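Local coordinates for biogenic amine-binding protein (Rhodnius prolixus, PDB 4GE1) that binds tryptamine and probably other biogenic amines such as serotonin and norepinephrine, as a salivary lipocalin of a blood-feeding insect, at residues A[25-30]-A[169-174]; A[43-48]-A[177-182]; A[117-122]-A[144-149]; A[6-11]-A[111-116]. All coordinates share one frame; numbering follows the deposited sequence.

How the interactions relate
From the N terminus, the segment 6-11 waits about a hundred residues for strand 102-115, where interaction 4 closes its loop. Strand 23-31 is joined by the segment 169-174 in interaction 1, and strand 43-50 by the segment 177-182 in interaction 2; these two contacts cross along the chain and touch through Y25 and K45. Interaction 4 crosses both. Interaction 3, between 117-122 and 144-149, is nested inside the loops of interactions 1 and 2 and follows interaction 4 in series, meeting it where Y120 reaches D114. Together they tie the N-terminal segment, the loop 144-149, strand 168-169 with the loop after it, and the first turn of helix 181-189 to one antiparallel lipocalin sheet.

Interaction 1 of 4, residues A[25-30]-A[169-174]; sequences YITHYK and DATTLG
The imidazole of H28 and the carboxylate of D169 lie side by side and point the same way, their planes only 13° apart. Although NE2 of H28 comes within 3.4 Å of OD1 of D169, the angle is too poor for a hydrogen bond, so the pair is near-parallel packing. Each flat group is held by its own segment. OG1 of T27 lies at the edge of the H28 ring, in plane, 2.9 Å from ND1 of H28, in a hydrogen bond in which either could be the donor. For D169, CG stands anti to the backbone N (chi1 174°), and OD1 takes two bonds: OG1 of T171 on the syn side, and N of T171 from above the carboxylate plane, the latter forming an Asx turn.

One backbone bond crosses, N of A170 to O of T27 at 2.8 Å and a bent 136°. CB of A170 sits against that same carbonyl, 3.2 Å from O of T27, and meets CE2 of Y29 obliquely at 4.3 Å. The methyl CG2 of T171 packs 4.0 Å from CB of T27.

H28 and D169 form a non-hydrogen-bonded antiparallel pair by which strand 168-169 borders strand 23-31. V138 of strand 130-140 faces both T27 and H28 at a classic bulge. Within strand 23-31, I26 touches the bound tryptamine, and the ring of Y29 meets F168 edge-to-face.

Interaction 2 of 4, residues A[43-48]-A[177-182]; sequences CTKFLH and CQYDDE
C43 and C177 are joined covalently: their SG atoms are 2.0 Å apart and the disulfide torsion is -73°. This bond fixes the start of strand 43-50 to the segment leading into helix 181-189.

Apolar packing continues from it along the strand. The ring of Y179 approaches the strand obliquely, with CE1 of Y179 3.7 Å from CB of C43 and CD1 of Y179 3.3 Å from CB of K45. The K45 side chain crosses Y179 at about a right angle, and its CD passes 3.9 Å from CB of Y179. Another ring, that of Y25, meets Y179 edge-to-face.

The charged contact comes at the end of the same lysine. CG of K45 is anti to the backbone N (chi1 173°) and the chain beyond is extended, a reach that carries NZ of K45 to OD1 of D181, 2.8 Å away. This salt bridge uses the syn lone pair of the carboxylate oxygen, and the two side chains cross at about a right angle. NZ of K45 has a second partner in the hydroxyl of Y25.

A water provides a polar link between the backbones, lying 2.9 Å from O of C43 and 2.8 Å from O of Q178, within hydrogen-bonding distance of both.

D180, at the N-cap position, opens helix 181-189. The disulfide holds the segment leading into this helix and the salt bridge holds its first turn, so that the C-terminal region is tied back to a barrel strand, as in lipocalins generally.

Interaction 3 of 4, residues A[117-122]-A[144-149]; sequences YSKYSV and NVKEDV
K119 and V149 make the closest approach of this contact, CD of K119 lying 3.5 Å from CG1 of V149. The lysine chain runs out with CG anti to the carbonyl carbon (chi1 -75°), stays extended through CE, and bends at chi4 (57°) to place NZ. Its CD also passes CG of K146 at 4.3 Å, an aliphatic contact between two side chains of like charge. CE of K119 is 4.0 Å from OD1 of D148, and the two side chains cross at about a right angle; NZ of K119 remains 5.4 Å from that oxygen, so any attraction between the charges is at most long-range.

Y120 holds CG between its backbone N and carbonyl carbon (chi1 79°), and the ring presents CD2 to V149. That atom lies 4.0 Å from CB of V149 and 4.2 Å from CG2 of V149, an oblique approach. The valine thus divides its contacts: CG1 meets the lysine, while CB, with CG2 slightly farther, meets the tyrosine. Within 144-149, the backbone bond from N of V149 to O of K146, 3.0 Å, closes the turn that presents V149.

The hydroxyl of Y120 is bonded to D114 on strand 102-115, and its ring touches K152 and V153 of helix 150-159. The contact therefore lies where the start of strand 120-127 meets the loop entering that helix, while V145 packs on T27 and H28 of strand 23-31.

Interaction 4 of 4, residues A[6-11]-A[111-116]; sequences STVDTV and SYIDTD
This is a partly buried packing contact, with one backbone bond, between the N-terminal segment 6-11 and the end of strand 102-115. The touching parts run 39° apart in direction. N of V11 donates to O of Y112 at 2.8 Å, with an angle of 148° at the hydrogen, and approaches nearly along the C=O axis.

Side-chain methyls pack about this bond. CB of S111 is gripped by two of them, CG2 of V8 at 3.4 Å and CG2 of T10 at 3.5 Å, both tighter than usual van der Waals contact. The same V8 methyl reaches CG1 of I113 at 4.1 Å. CG2 of V11, anti to the carbonyl carbon, packs 3.4 Å from CA of D114 and 4.2 Å from CB of Y112.

I113 and D114 both face V122 of strand 120-127 in a classic beta bulge, and V11 and Y112 also share backbone bonding with G87. Y112 leads its ring away from 6-11, to the bound tryptamine, with its hydroxyl bonded to Q139. An N-terminal segment laid against a barrel strand that also contributes Y112 to the amine pocket is consistent with the lipocalin fold.

Interaction 1 of 4, residues A[25-30]-A[169-174]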
loop_
_atom_site.group_PDB
_atom_site.type_symbol
_atom_site.label_atom_id
_atom_site.label_comp_id
_atom_site.label_asym_id
_atom_site.label_seq_id
_atom_site.Cartn_x
_atom_site.Cartn_y
_atom_site.Cartn_z
ATOM N N TYR A 25 0.810 -5.982 5.796
ATOM C CA TYR A 25 1.206 -4.998 6.788
ATOM C C TYR A 25 2.331 -4.146 6.210
ATOM O O TYR A 25 3.266 -4.671 5.604
ATOM C CB TYR A 25 1.696 -5.678 8.065
ATOM C CG TYR A 25 0.634 -6.466 8.793
ATOM C CD1 TYR A 25 0.440 -7.818 8.530
ATOM C CD2 TYR A 25 -0.175 -5.861 9.743
ATOM C CE1 TYR A 25 -0.536 -8.546 9.192
ATOM C CE2 TYR A 25 -1.154 -6.582 10.413
ATOM C CZ TYR A 25 -1.331 -7.924 10.128
ATOM O OH TYR A 25 -2.296 -8.646 10.794
ATOM N N ILE A 26 2.232 -2.835 6.392
ATOM C CA ILE A 26 3.295 -1.927 5.971
ATOM C C ILE A 26 4.300 -1.783 7.104
ATOM O O ILE A 26 4.012 -1.169 8.131
ATOM C CB ILE A 26 2.741 -0.565 5.543
ATOM C CG1 ILE A 26 1.648 -0.772 4.485
ATOM C CG2 ILE A 26 3.859 0.312 4.988
ATOM C CD1 ILE A 26 1.281 0.469 3.722
ATOM N N THR A 27 5.472 -2.378 6.920
ATOM C CA THR A 27 6.448 -2.474 7.996
ATOM C C THR A 27 7.467 -1.331 8.004
ATOM O O THR A 27 7.899 -0.886 9.065
ATOM C CB THR A 27 7.188 -3.822 7.941
ATOM O OG1 THR A 27 7.755 -4.005 6.637
ATOM C CG2 THR A 27 6.219 -4.959 8.235
ATOM N N HIS A 28 7.854 -0.875 6.819
ATOM C CA HIS A 28 8.869 0.166 6.673
ATOM C C HIS A 28 8.472 1.050 5.510
ATOM O O HIS A 28 7.866 0.576 4.544
ATOM C CB HIS A 28 10.233 -0.441 6.342
ATOM C CG HIS A 28 10.737 -1.419 7.358
ATOM N ND1 HIS A 28 10.191 -2.671 7.519
ATOM C CD2 HIS A 28 11.752 -1.330 8.249
ATOM C CE1 HIS A 28 10.842 -3.314 8.473
ATOM N NE2 HIS A 28 11.792 -2.521 8.933
ATOM N N TYR A 29 8.832 2.327 5.573
ATOM C CA TYR A 29 8.511 3.218 4.468
ATOM C C TYR A 29 9.140 4.600 4.529
ATOM O O TYR A 29 9.386 5.150 5.605
ATOM C CB TYR A 29 6.994 3.355 4.319
ATOM C CG TYR A 29 6.292 4.038 5.469
ATOM C CD1 TYR A 29 6.178 5.421 5.522
ATOM C CD2 TYR A 29 5.702 3.292 6.485
ATOM C CE1 TYR A 29 5.500 6.043 6.567
ATOM C CE2 TYR A 29 5.022 3.902 7.526
ATOM C CZ TYR A 29 4.921 5.274 7.569
ATOM O OH TYR A 29 4.245 5.863 8.627
ATOM N N LYS A 30 9.390 5.151 3.348
ATOM C CA LYS A 30 9.797 6.537 3.213
ATOM C C LYS A 30 8.687 7.294 2.513
ATOM O O LYS A 30 8.288 6.949 1.399
ATOM C CB LYS A 30 11.079 6.663 2.399
ATOM C CG LYS A 30 11.429 8.117 2.055
ATOM C CD LYS A 30 12.760 8.215 1.341
ATOM C CE LYS A 30 13.124 9.662 1.031
ATOM N NZ LYS A 30 14.187 9.722 -0.003
ATOM N N ASP A 169 11.049 2.741 10.308
ATOM C CA ASP A 169 10.703 1.381 10.708
ATOM C C ASP A 169 9.456 1.412 11.583
ATOM O O ASP A 169 9.526 1.718 12.777
ATOM C CB ASP A 169 11.886 0.744 11.444
ATOM C CG ASP A 169 11.561 -0.619 12.033
ATOM O OD1 ASP A 169 10.484 -1.184 11.738
ATOM O OD2 ASP A 169 12.406 -1.135 12.794
ATOM N N ALA A 170 8.314 1.095 10.979
ATOM C CA ALA A 170 7.034 1.185 11.668
ATOM C C ALA A 170 6.927 0.152 12.779
ATOM O O ALA A 170 6.120 0.303 13.695
ATOM C CB ALA A 170 5.879 1.043 10.683
ATOM N N THR A 171 7.760 -0.885 12.709
ATOM C CA THR A 171 7.799 -1.897 13.764
ATOM C C THR A 171 8.481 -1.362 15.031
ATOM O O THR A 171 8.738 -2.115 15.969
ATOM C CB THR A 171 8.485 -3.223 13.301
ATOM O OG1 THR A 171 9.891 -3.179 13.589
ATOM C CG2 THR A 171 8.262 -3.475 11.801
ATOM N N THR A 172 8.779 -0.064 15.050
ATOM C CA THR A 172 9.251 0.588 16.272
ATOM C C THR A 172 8.064 1.074 17.092
ATOM O O THR A 172 8.120 1.115 18.318
ATOM C CB THR A 172 10.186 1.781 15.994
ATOM O OG1 THR A 172 9.515 2.752 15.180
ATOM C CG2 THR A 172 11.454 1.317 15.296
ATOM N N LEU A 173 6.990 1.451 16.405
ATOM C CA LEU A 173 5.743 1.759 17.086
ATOM C C LEU A 173 5.319 0.489 17.823
ATOM O O LEU A 173 4.929 0.529 18.996
ATOM C CB LEU A 173 4.678 2.201 16.082
ATOM C CG LEU A 173 5.057 3.376 15.175
ATOM C CD1 LEU A 173 4.038 3.557 14.088
ATOM C CD2 LEU A 173 5.178 4.638 15.977
ATOM N N GLY A 174 5.426 -0.639 17.121
ATOM C CA GLY A 174 5.270 -1.962 17.703
ATOM C C GLY A 174 4.132 -2.153 18.685
ATOM O O GLY A 174 2.993 -2.404 18.286
#

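Interaction 2 of 4, residues A[43-48]-A[177-182]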
loop_
_atom_site.group_PDB
_atom_site.type_symbol
_atom_site.label_atom_id
_atom_site.label_comp_id
_atom_site.label_asym_id
_atom_site.label_seq_id
_atom_site.Cartn_x
_atom_site.Cartn_y
_atom_site.Cartn_z
ATOM N N CYS A 43 0.687 2.794 11.655
ATOM C CA CYS A 43 0.603 1.348 11.497
ATOM C C CYS A 43 -0.480 1.094 10.463
ATOM O O CYS A 43 -1.664 1.380 10.703
ATOM C CB CYS A 43 0.183 0.691 12.812
ATOM S SG CYS A 43 1.235 1.101 14.221
ATOM N N THR A 44 -0.088 0.585 9.305
ATOM C CA THR A 44 -1.059 0.350 8.250
ATOM C C THR A 44 -1.213 -1.135 7.936
ATOM O O THR A 44 -0.234 -1.865 7.785
ATOM C CB THR A 44 -0.733 1.134 6.964
ATOM O OG1 THR A 44 -0.918 2.543 7.191
ATOM C CG2 THR A 44 -1.663 0.682 5.833
ATOM N N LYS A 45 -2.459 -1.579 7.876
ATOM C CA LYS A 45 -2.772 -2.914 7.393
ATOM C C LYS A 45 -3.784 -2.721 6.284
ATOM O O LYS A 45 -4.651 -1.842 6.369
ATOM C CB LYS A 45 -3.363 -3.773 8.514
ATOM C CG LYS A 45 -3.886 -5.129 8.060
ATOM C CD LYS A 45 -4.353 -5.967 9.248
ATOM C CE LYS A 45 -4.752 -7.376 8.811
ATOM N NZ LYS A 45 -5.065 -8.265 9.979
ATOM N N PHE A 46 -3.669 -3.505 5.222
ATOM C CA PHE A 46 -4.701 -3.440 4.200
ATOM C C PHE A 46 -5.200 -4.795 3.730
ATOM O O PHE A 46 -4.505 -5.810 3.830
ATOM C CB PHE A 46 -4.370 -2.467 3.046
ATOM C CG PHE A 46 -3.136 -2.808 2.241
ATOM C CD1 PHE A 46 -3.255 -3.351 0.965
ATOM C CD2 PHE A 46 -1.866 -2.510 2.716
ATOM C CE1 PHE A 46 -2.122 -3.627 0.187
ATOM C CE2 PHE A 46 -0.726 -2.774 1.941
ATOM C CZ PHE A 46 -0.859 -3.345 0.679
ATOM N N LEU A 47 -6.443 -4.793 3.267
ATOM C CA LEU A 47 -7.122 -6.006 2.847
ATOM C C LEU A 47 -7.526 -5.842 1.394
ATOM O O LEU A 47 -8.094 -4.820 1.016
ATOM C CB LEU A 47 -8.373 -6.206 3.714
ATOM C CG LEU A 47 -9.030 -7.580 3.771
ATOM C CD1 LEU A 47 -8.095 -8.557 4.456
ATOM C CD2 LEU A 47 -10.359 -7.499 4.514
ATOM N N HIS A 48 -7.259 -6.835 0.561
ATOM C CA HIS A 48 -7.656 -6.660 -0.829
ATOM C C HIS A 48 -8.135 -7.909 -1.563
ATOM O O HIS A 48 -7.913 -9.038 -1.129
ATOM C CB HIS A 48 -6.594 -5.874 -1.631
ATOM C CG HIS A 48 -5.240 -6.513 -1.661
ATOM N ND1 HIS A 48 -4.116 -5.851 -2.111
ATOM C CD2 HIS A 48 -4.833 -7.755 -1.307
ATOM C CE1 HIS A 48 -3.073 -6.658 -2.031
ATOM N NE2 HIS A 48 -3.480 -7.817 -1.545
ATOM N N CYS A 177 0.697 -0.585 18.241
ATOM C CA CYS A 177 0.082 -0.715 16.921
ATOM C C CYS A 177 -1.285 -1.369 17.008
ATOM O O CYS A 177 -1.480 -2.318 17.773
ATOM C CB CYS A 177 0.986 -1.503 15.958
ATOM S SG CYS A 177 2.203 -0.490 15.045
ATOM N N GLN A 178 -2.237 -0.855 16.239
ATOM C CA GLN A 178 -3.491 -1.581 16.075
ATOM C C GLN A 178 -4.108 -1.384 14.689
ATOM O O GLN A 178 -3.720 -0.477 13.932
ATOM C CB GLN A 178 -4.477 -1.280 17.208
ATOM C CG GLN A 178 -4.950 0.153 17.268
ATOM C CD GLN A 178 -5.934 0.370 18.397
ATOM O OE1 GLN A 178 -7.113 0.660 18.172
ATOM N NE2 GLN A 178 -5.448 0.254 19.625
ATOM N N TYR A 179 -5.046 -2.258 14.357
ATOM C CA TYR A 179 -5.566 -2.360 13.004
ATOM C C TYR A 179 -7.075 -2.584 13.091
ATOM O O TYR A 179 -7.542 -3.435 13.855
ATOM C CB TYR A 179 -4.889 -3.540 12.306
ATOM C CG TYR A 179 -3.375 -3.469 12.358
ATOM C CD1 TYR A 179 -2.678 -2.606 11.523
ATOM C CD2 TYR A 179 -2.652 -4.244 13.255
ATOM C CE1 TYR A 179 -1.288 -2.525 11.565
ATOM C CE2 TYR A 179 -1.264 -4.169 13.308
ATOM C CZ TYR A 179 -0.591 -3.302 12.456
ATOM O OH TYR A 179 0.781 -3.213 12.493
ATOM N N ASP A 180 -7.838 -1.813 12.323
ATOM C CA ASP A 180 -9.291 -1.905 12.386
ATOM C C ASP A 180 -9.793 -3.006 11.448
ATOM O O ASP A 180 -10.365 -2.726 10.406
ATOM C CB ASP A 180 -9.935 -0.564 12.034
ATOM C CG ASP A 180 -11.406 -0.514 12.411
ATOM O OD1 ASP A 180 -11.982 -1.588 12.699
ATOM O OD2 ASP A 180 -11.982 0.595 12.419
ATOM N N ASP A 181 -9.541 -4.250 11.824
ATOM C CA ASP A 181 -9.953 -5.404 11.033
ATOM C C ASP A 181 -11.444 -5.427 10.694
ATOM O O ASP A 181 -11.831 -5.859 9.605
ATOM C CB ASP A 181 -9.564 -6.695 11.753
ATOM C CG ASP A 181 -8.081 -7.000 11.639
ATOM O OD1 ASP A 181 -7.592 -7.117 10.498
ATOM O OD2 ASP A 181 -7.402 -7.114 12.683
ATOM N N GLU A 182 -12.288 -4.983 11.618
ATOM C CA GLU A 182 -13.720 -5.073 11.361
ATOM C C GLU A 182 -14.142 -4.050 10.306
ATOM O O GLU A 182 -14.983 -4.342 9.458
ATOM C CB GLU A 182 -14.550 -4.957 12.646
ATOM C CG GLU A 182 -15.103 -3.576 12.916
ATOM C CD GLU A 182 -16.473 -3.615 13.564
ATOM O OE1 GLU A 182 -16.709 -4.495 14.422
ATOM O OE2 GLU A 182 -17.319 -2.767 13.208
HETATM O O HOH W 1 -4.273 0.227 11.238
#

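Interaction 3 of 4, residues A[117-122]-A[144-149]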
loop_
_atom_site.group_PDB
_atom_site.type_symbol
_atom_site.label_atom_id
_atom_site.label_comp_id
_atom_site.label_asym_id
_atom_site.label_seq_id
_atom_site.Cartn_x
_atom_site.Cartn_y
_atom_site.Cartn_z
ATOM N N TYR A 117 4.976 -12.805 -3.166
ATOM C CA TYR A 117 3.546 -13.103 -3.049
ATOM C C TYR A 117 3.087 -13.545 -1.650
ATOM O O TYR A 117 2.065 -13.062 -1.147
ATOM C CB TYR A 117 3.113 -14.120 -4.118
ATOM C CG TYR A 117 3.360 -13.633 -5.531
ATOM C CD1 TYR A 117 2.424 -12.843 -6.187
ATOM C CD2 TYR A 117 4.541 -13.947 -6.203
ATOM C CE1 TYR A 117 2.649 -12.387 -7.474
ATOM C CE2 TYR A 117 4.779 -13.489 -7.491
ATOM C CZ TYR A 117 3.828 -12.709 -8.120
ATOM O OH TYR A 117 4.047 -12.248 -9.394
ATOM N N SER A 118 3.833 -14.451 -1.025
ATOM C CA SER A 118 3.391 -15.047 0.238
ATOM C C SER A 118 4.140 -14.536 1.473
ATOM O O SER A 118 3.899 -15.005 2.584
ATOM C CB SER A 118 3.421 -16.586 0.169
ATOM O OG SER A 118 4.733 -17.098 -0.007
ATOM N N LYS A 119 5.037 -13.572 1.283
ATOM C CA LYS A 119 5.783 -13.010 2.407
ATOM C C LYS A 119 5.936 -11.493 2.354
ATOM O O LYS A 119 5.551 -10.795 3.300
ATOM C CB LYS A 119 7.160 -13.659 2.528
ATOM C CG LYS A 119 7.132 -15.057 3.108
ATOM C CD LYS A 119 8.533 -15.608 3.266
ATOM C CE LYS A 119 8.505 -16.956 3.956
ATOM N NZ LYS A 119 7.659 -17.934 3.217
ATOM N N TYR A 120 6.498 -10.991 1.256
ATOM C CA TYR A 120 6.866 -9.582 1.166
ATOM C C TYR A 120 6.568 -8.978 -0.201
ATOM O O TYR A 120 6.498 -9.680 -1.207
ATOM C CB TYR A 120 8.358 -9.417 1.451
ATOM C CG TYR A 120 9.236 -9.778 0.263
ATOM C CD1 TYR A 120 9.648 -8.806 -0.652
ATOM C CD2 TYR A 120 9.638 -11.089 0.047
ATOM C CE1 TYR A 120 10.444 -9.139 -1.748
ATOM C CE2 TYR A 120 10.434 -11.432 -1.042
ATOM C CZ TYR A 120 10.833 -10.454 -1.936
ATOM O OH TYR A 120 11.621 -10.794 -3.012
ATOM N N SER A 121 6.408 -7.664 -0.223
ATOM C CA SER A 121 6.378 -6.915 -1.469
ATOM C C SER A 121 6.993 -5.545 -1.231
ATOM O O SER A 121 6.945 -5.021 -0.124
ATOM C CB SER A 121 4.952 -6.775 -1.996
ATOM O OG SER A 121 4.127 -6.081 -1.082
ATOM N N VAL A 122 7.581 -4.974 -2.271
ATOM C CA VAL A 122 8.172 -3.649 -2.171
ATOM C C VAL A 122 7.534 -2.759 -3.231
ATOM O O VAL A 122 7.447 -3.133 -4.400
ATOM C CB VAL A 122 9.689 -3.719 -2.337
ATOM C CG1 VAL A 122 10.298 -2.331 -2.250
ATOM C CG2 VAL A 122 10.276 -4.652 -1.278
ATOM N N ASN A 144 5.830 -8.335 11.087
ATOM C CA ASN A 144 7.263 -8.095 10.919
ATOM C C ASN A 144 7.756 -8.771 9.645
ATOM O O ASN A 144 7.134 -9.723 9.171
ATOM C CB ASN A 144 8.043 -8.634 12.123
ATOM C CG ASN A 144 7.400 -8.262 13.452
ATOM O OD1 ASN A 144 7.629 -7.174 13.984
ATOM N ND2 ASN A 144 6.590 -9.171 13.995
ATOM N N VAL A 145 8.862 -8.289 9.081
ATOM C CA VAL A 145 9.420 -8.954 7.914
ATOM C C VAL A 145 10.064 -10.271 8.341
ATOM O O VAL A 145 10.862 -10.308 9.278
ATOM C CB VAL A 145 10.449 -8.073 7.166
ATOM C CG1 VAL A 145 10.991 -8.808 5.954
ATOM C CG2 VAL A 145 9.822 -6.752 6.742
ATOM N N LYS A 146 9.696 -11.358 7.672
ATOM C CA LYS A 146 10.300 -12.656 7.955
ATOM C C LYS A 146 11.813 -12.561 7.813
ATOM O O LYS A 146 12.321 -12.075 6.803
ATOM C CB LYS A 146 9.752 -13.726 7.011
ATOM C CG LYS A 146 8.322 -14.124 7.302
ATOM C CD LYS A 146 8.210 -14.724 8.690
ATOM C CE LYS A 146 6.784 -15.127 9.008
ATOM N NZ LYS A 146 6.685 -15.682 10.384
ATOM N N GLU A 147 12.528 -13.030 8.828
ATOM C CA GLU A 147 13.982 -12.921 8.863
ATOM C C GLU A 147 14.652 -13.451 7.593
ATOM O O GLU A 147 15.648 -12.891 7.135
ATOM C CB GLU A 147 14.537 -13.630 10.103
ATOM C CG GLU A 147 16.009 -13.355 10.392
ATOM C CD GLU A 147 16.951 -14.254 9.607
ATOM O OE1 GLU A 147 16.553 -15.391 9.269
ATOM O OE2 GLU A 147 18.091 -13.822 9.332
ATOM N N ASP A 148 14.103 -14.519 7.020
ATOM C CA ASP A 148 14.739 -15.190 5.884
ATOM C C ASP A 148 14.545 -14.498 4.529
ATOM O O ASP A 148 15.070 -14.960 3.510
ATOM C CB ASP A 148 14.314 -16.663 5.808
ATOM C CG ASP A 148 12.808 -16.846 5.865
ATOM O OD1 ASP A 148 12.070 -15.912 5.488
ATOM O OD2 ASP A 148 12.361 -17.935 6.285
ATOM N N VAL A 149 13.796 -13.398 4.515
ATOM C CA VAL A 149 13.611 -12.626 3.287
ATOM C C VAL A 149 14.141 -11.203 3.418
ATOM O O VAL A 149 13.974 -10.389 2.510
ATOM C CB VAL A 149 12.128 -12.572 2.830
ATOM C CG1 VAL A 149 11.584 -13.971 2.601
ATOM C CG2 VAL A 149 11.272 -11.803 3.836
#

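Interaction 4 of 4, residues A[6-11]-A[111-116]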
loop_
_atom_site.group_PDB
_atom_site.type_symbol
_atom_site.label_atom_id
_atom_site.label_comp_id
_atom_site.label_asym_id
_atom_site.label_seq_id
_atom_site.Cartn_x
_atom_site.Cartn_y
_atom_site.Cartn_z
ATOM N N SER A 6 8.371 9.575 -10.091
ATOM C CA SER A 6 9.472 8.789 -10.628
ATOM C C SER A 6 8.925 7.562 -11.348
ATOM O O SER A 6 7.884 7.025 -10.972
ATOM C CB SER A 6 10.419 8.353 -9.507
ATOM O OG SER A 6 11.038 9.467 -8.889
ATOM N N THR A 7 9.619 7.129 -12.395
ATOM C CA THR A 7 9.306 5.856 -13.028
ATOM C C THR A 7 10.279 4.821 -12.488
ATOM O O THR A 7 11.486 5.057 -12.453
ATOM C CB THR A 7 9.414 5.925 -14.563
ATOM O OG1 THR A 7 10.791 6.026 -14.948
ATOM C CG2 THR A 7 8.652 7.126 -15.097
ATOM N N VAL A 8 9.756 3.686 -12.041
ATOM C CA VAL A 8 10.604 2.626 -11.512
ATOM C C VAL A 8 10.301 1.307 -12.213
ATOM O O VAL A 8 9.160 1.051 -12.607
ATOM C CB VAL A 8 10.436 2.451 -9.974
ATOM C CG1 VAL A 8 10.444 3.802 -9.269
ATOM C CG2 VAL A 8 9.166 1.701 -9.652
ATOM N N ASP A 9 11.332 0.481 -12.380
ATOM C CA ASP A 9 11.164 -0.850 -12.951
ATOM C C ASP A 9 10.355 -1.708 -11.986
ATOM O O ASP A 9 10.486 -1.564 -10.771
ATOM C CB ASP A 9 12.517 -1.503 -13.227
ATOM C CG ASP A 9 13.375 -0.691 -14.186
ATOM O OD1 ASP A 9 12.836 0.222 -14.849
ATOM O OD2 ASP A 9 14.589 -0.973 -14.279
ATOM N N THR A 10 9.535 -2.601 -12.539
ATOM C CA THR A 10 8.551 -3.362 -11.772
ATOM C C THR A 10 8.651 -4.861 -12.055
ATOM O O THR A 10 9.337 -5.277 -12.987
ATOM C CB THR A 10 7.124 -2.928 -12.138
ATOM O OG1 THR A 10 6.942 -3.070 -13.553
ATOM C CG2 THR A 10 6.890 -1.482 -11.763
ATOM N N VAL A 11 7.942 -5.656 -11.254
ATOM C CA VAL A 11 7.962 -7.111 -11.369
ATOM C C VAL A 11 7.410 -7.577 -12.707
ATOM O O VAL A 11 6.332 -7.152 -13.122
ATOM C CB VAL A 11 7.107 -7.780 -10.266
ATOM C CG1 VAL A 11 7.350 -9.276 -10.248
ATOM C CG2 VAL A 11 7.402 -7.177 -8.910
ATOM N N SER A 111 3.653 0.958 -8.462
ATOM C CA SER A 111 4.691 0.163 -9.116
ATOM C C SER A 111 5.319 -0.829 -8.154
ATOM O O SER A 111 6.067 -0.441 -7.257
ATOM C CB SER A 111 5.793 1.071 -9.686
ATOM O OG SER A 111 5.246 2.218 -10.307
ATOM N N TYR A 112 5.020 -2.108 -8.337
ATOM C CA TYR A 112 5.649 -3.137 -7.519
ATOM C C TYR A 112 7.050 -3.472 -8.022
ATOM O O TYR A 112 7.239 -4.007 -9.117
ATOM C CB TYR A 112 4.756 -4.378 -7.352
ATOM C CG TYR A 112 3.741 -4.177 -6.249
ATOM C CD1 TYR A 112 2.455 -3.743 -6.534
ATOM C CD2 TYR A 112 4.089 -4.362 -4.915
ATOM C CE1 TYR A 112 1.526 -3.531 -5.523
ATOM C CE2 TYR A 112 3.167 -4.150 -3.892
ATOM C CZ TYR A 112 1.886 -3.737 -4.204
ATOM O OH TYR A 112 0.963 -3.510 -3.207
ATOM N N ILE A 113 8.024 -3.113 -7.196
ATOM C CA ILE A 113 9.431 -3.332 -7.467
ATOM C C ILE A 113 9.794 -4.810 -7.359
ATOM O O ILE A 113 10.597 -5.319 -8.152
ATOM C CB ILE A 113 10.274 -2.510 -6.480
ATOM C CG1 ILE A 113 10.031 -1.020 -6.709
ATOM C CG2 ILE A 113 11.744 -2.856 -6.604
ATOM C CD1 ILE A 113 10.649 -0.129 -5.655
ATOM N N ASP A 114 9.189 -5.493 -6.385
ATOM C CA ASP A 114 9.435 -6.915 -6.150
ATOM C C ASP A 114 8.417 -7.512 -5.169
ATOM O O ASP A 114 7.817 -6.793 -4.365
ATOM C CB ASP A 114 10.855 -7.130 -5.620
ATOM C CG ASP A 114 11.263 -8.595 -5.608
ATOM O OD1 ASP A 114 10.751 -9.371 -6.444
ATOM O OD2 ASP A 114 12.108 -8.971 -4.767
ATOM N N THR A 115 8.234 -8.830 -5.239
ATOM C CA THR A 115 7.373 -9.549 -4.301
ATOM C C THR A 115 7.512 -11.054 -4.483
ATOM O O THR A 115 7.760 -11.533 -5.590
ATOM C CB THR A 115 5.893 -9.186 -4.486
ATOM O OG1 THR A 115 5.109 -9.852 -3.486
ATOM C CG2 THR A 115 5.411 -9.613 -5.869
ATOM N N ASP A 116 7.355 -11.802 -3.397
ATOM C CA ASP A 116 7.330 -13.256 -3.487
ATOM C C ASP A 116 5.912 -13.750 -3.219
ATOM O O ASP A 116 5.677 -14.950 -3.058
ATOM C CB ASP A 116 8.329 -13.889 -2.517
ATOM C CG ASP A 116 7.922 -13.727 -1.065
ATOM O OD1 ASP A 116 6.978 -12.953 -0.784
ATOM O OD2 ASP A 116 8.556 -14.371 -0.201
#